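Local structure of monooxygenase (Agrobacterium tumefaciens, 2I7G) at residues A30-N35 and A45-E50. The protein probably catalyses a flavin-dependent oxidation as a member of the luciferase-like monooxygenase family, on a TIM-barrel scaffold. Sequence-based numbering, arbitrary orientation. Where two conformers were deposited one is given.
Sequences ADVNPN and ARRLRE
In the first beta-alpha unit of the TIM barrel, the loop that leaves strand 23-28 passes alongside the early part of helix 40-60, and Arg-47 of that helix reaches across to Ala-30, Asp-31 and Val-32. The nearest CA atoms across the contact, Val-32 CA and Arg-47 CA, are 6.7 Å apart, which leaves the arginine side chain to bridge the segments. Its CG lies anti to the backbone N (chi1 -175°), and a bend at chi2 (66°) turns the outer chain along the loop. The aliphatic root packs on valine: Val-32 CG1 is 3.5 Å from Arg-47 CB and equally near CG.

Farther out the contact becomes polar, and here Arg-47 joins the loop after strand 23-28 to the helix that follows it in the beta-alpha unit. Arg-47 NE donates to Asp-31 O over 3.0 Å, but the N-H...O angle of 127° marks this bond as weak, even though the oxygen lies at the edge of the guanidinium and in its plane. One face of the same group rests on the loop backbone, with Ala-30 CA 3.8 Å from Arg-47 NH2.

A water, also in the guanidinium plane, links the two charged side chains: it accepts from Arg-47 NH2 at 2.8 Å and donates to Asp-31 OD2 at 3.1 Å. Asp-31 OD2 and Arg-47 NH2 are themselves 5.6 Å apart, so the opposite charges meet through solvent rather than as a direct pair. Each has a direct ionic partner elsewhere, Arg-281 for Asp-31 OD1 and Glu-54, one helical turn beyond the 45-50 segment, for Arg-47 NH1. The weak carbonyl bond at NE, the water at NH2 and the Glu-54 carboxylate at NH1 probably limit rotation of the buried guanidinium.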
loop_
_atom_site.group_PDB
_atom_site.type_symbol
_atom_site.label_atom_id
_atom_site.label_comp_id
_atom_site.label_asym_id
_atom_site.label_seq_id
_atom_site.Cartn_x
_atom_site.Cartn_y
_atom_site.Cartn_z
ATOM N N ALA B 30 13.493 8.674 -2.021
ATOM C CA ALA B 30 13.802 8.082 -0.722
ATOM C C ALA B 30 15.040 7.184 -0.855
ATOM O O ALA B 30 15.007 5.978 -0.575
ATOM C CB ALA B 30 12.586 7.295 -0.185
ATOM N N ASP B 31 16.134 7.811 -1.279
ATOM C CA ASP B 31 17.480 7.207 -1.361
ATOM C C ASP B 31 17.930 6.715 0.010
ATOM O O ASP B 31 17.675 7.353 1.031
ATOM C CB ASP B 31 18.472 8.279 -1.861
ATOM C CG ASP B 31 17.944 9.067 -3.091
ATOM O OD1 ASP B 31 18.733 9.289 -4.033
ATOM O OD2 ASP B 31 16.749 9.450 -3.147
ATOM N N VAL B 32 18.621 5.584 0.005
ATOM C CA VAL B 32 19.304 5.059 1.168
ATOM C C VAL B 32 20.781 4.750 0.848
ATOM O O VAL B 32 21.202 4.657 -0.325
ATOM C CB VAL B 32 18.597 3.782 1.741
ATOM C CG1 VAL B 32 17.152 4.141 2.176
ATOM C CG2 VAL B 32 18.576 2.632 0.713
ATOM N N ASN B 33 21.552 4.584 1.908
ATOM C CA ASN B 33 22.902 4.084 1.778
ATOM C C ASN B 33 22.854 2.634 1.299
ATOM O O ASN B 33 22.284 1.779 1.981
ATOM C CB ASN B 33 23.640 4.182 3.101
ATOM C CG ASN B 33 25.132 3.926 2.937
ATOM O OD1 ASN B 33 25.557 3.266 1.980
ATOM N ND2 ASN B 33 25.929 4.447 3.856
ATOM N N PRO B 34 23.439 2.358 0.120
ATOM C CA PRO B 34 23.426 1.007 -0.404
ATOM C C PRO B 34 24.400 0.118 0.390
ATOM O O PRO B 34 24.346 -1.090 0.249
ATOM C CB PRO B 34 23.932 1.189 -1.840
ATOM C CG PRO B 34 24.833 2.387 -1.775
ATOM C CD PRO B 34 24.196 3.292 -0.745
ATOM N N ASN B 35 25.245 0.723 1.228
ATOM C CA ASN B 35 26.255 -0.007 2.043
ATOM C C ASN B 35 26.095 0.370 3.527
ATOM O O ASN B 35 27.018 0.943 4.127
ATOM C CB ASN B 35 27.696 0.326 1.579
ATOM C CG ASN B 35 27.963 -0.059 0.118
ATOM O OD1 ASN B 35 28.251 0.808 -0.735
ATOM N ND2 ASN B 35 27.861 -1.355 -0.180
ATOM N N ALA B 45 14.191 1.258 7.562
ATOM C CA ALA B 45 13.279 1.667 8.653
ATOM C C ALA B 45 13.568 3.138 9.008
ATOM O O ALA B 45 12.644 3.970 9.059
ATOM C CB ALA B 45 13.442 0.723 9.887
ATOM N N ARG B 46 14.834 3.479 9.187
ATOM C CA ARG B 46 15.197 4.859 9.504
ATOM C C ARG B 46 14.845 5.800 8.349
ATOM O O ARG B 46 14.340 6.897 8.566
ATOM C CB ARG B 46 16.678 4.967 9.820
ATOM C CG ARG B 46 17.154 6.323 10.336
ATOM C CD ARG B 46 18.689 6.316 10.512
ATOM N NE ARG B 46 19.171 4.975 10.864
ATOM C CZ ARG B 46 19.983 4.231 10.118
ATOM N NH1 ARG B 46 20.446 4.700 8.974
ATOM N NH2 ARG B 46 20.330 3.018 10.525
ATOM N N ARG B 47 15.131 5.380 7.117
ATOM C CA ARG B 47 14.796 6.248 5.975
ATOM C C ARG B 47 13.295 6.552 5.916
ATOM O O ARG B 47 12.891 7.707 5.667
ATOM C CB ARG B 47 15.283 5.673 4.642
ATOM C CG ARG B 47 15.048 6.645 3.476
ATOM C CD ARG B 47 15.913 7.951 3.600
ATOM N NE ARG B 47 15.656 9.014 2.597
ATOM C CZ ARG B 47 14.688 9.944 2.710
ATOM N NH1 ARG B 47 13.860 9.957 3.768
ATOM N NH2 ARG B 47 14.542 10.891 1.787
ATOM N N LEU B 48 12.463 5.544 6.179
ATOM C CA LEU B 48 11.012 5.774 6.073
ATOM C C LEU B 48 10.502 6.642 7.247
ATOM O O LEU B 48 9.597 7.447 7.075
ATOM C CB LEU B 48 10.271 4.443 5.984
ATOM C CG LEU B 48 10.443 3.761 4.613
ATOM C CD1 LEU B 48 9.562 2.501 4.630
ATOM C CD2 LEU B 48 9.986 4.703 3.448
ATOM N N ARG B 49 11.066 6.450 8.438
ATOM C CA ARG B 49 10.737 7.332 9.559
ATOM C C ARG B 49 11.079 8.786 9.183
ATOM O O ARG B 49 10.239 9.693 9.327
ATOM C CB ARG B 49 11.446 6.898 10.852
ATOM C CG ARG B 49 11.514 8.020 11.908
ATOM C CD ARG B 49 11.845 7.556 13.320
ATOM N NE ARG B 49 13.102 6.817 13.414
ATOM C CZ ARG B 49 14.314 7.321 13.208
ATOM N NH1 ARG B 49 14.469 8.592 12.869
ATOM N NH2 ARG B 49 15.379 6.535 13.346
ATOM N N GLU B 50 12.288 8.995 8.655
ATOM C CA GLU B 50 12.705 10.329 8.212
ATOM C C GLU B 50 11.791 10.885 7.095
ATOM O O GLU B 50 11.397 12.075 7.127
ATOM C CB GLU B 50 14.166 10.277 7.761
ATOM C CG GLU B 50 15.128 10.281 8.913
ATOM C CD GLU B 50 16.562 9.923 8.483
ATOM O OE1 GLU B 50 16.808 9.560 7.293
ATOM O OE2 GLU B 50 17.419 9.944 9.390
HETATM O O HOH W 1 16.335 10.839 -0.376
#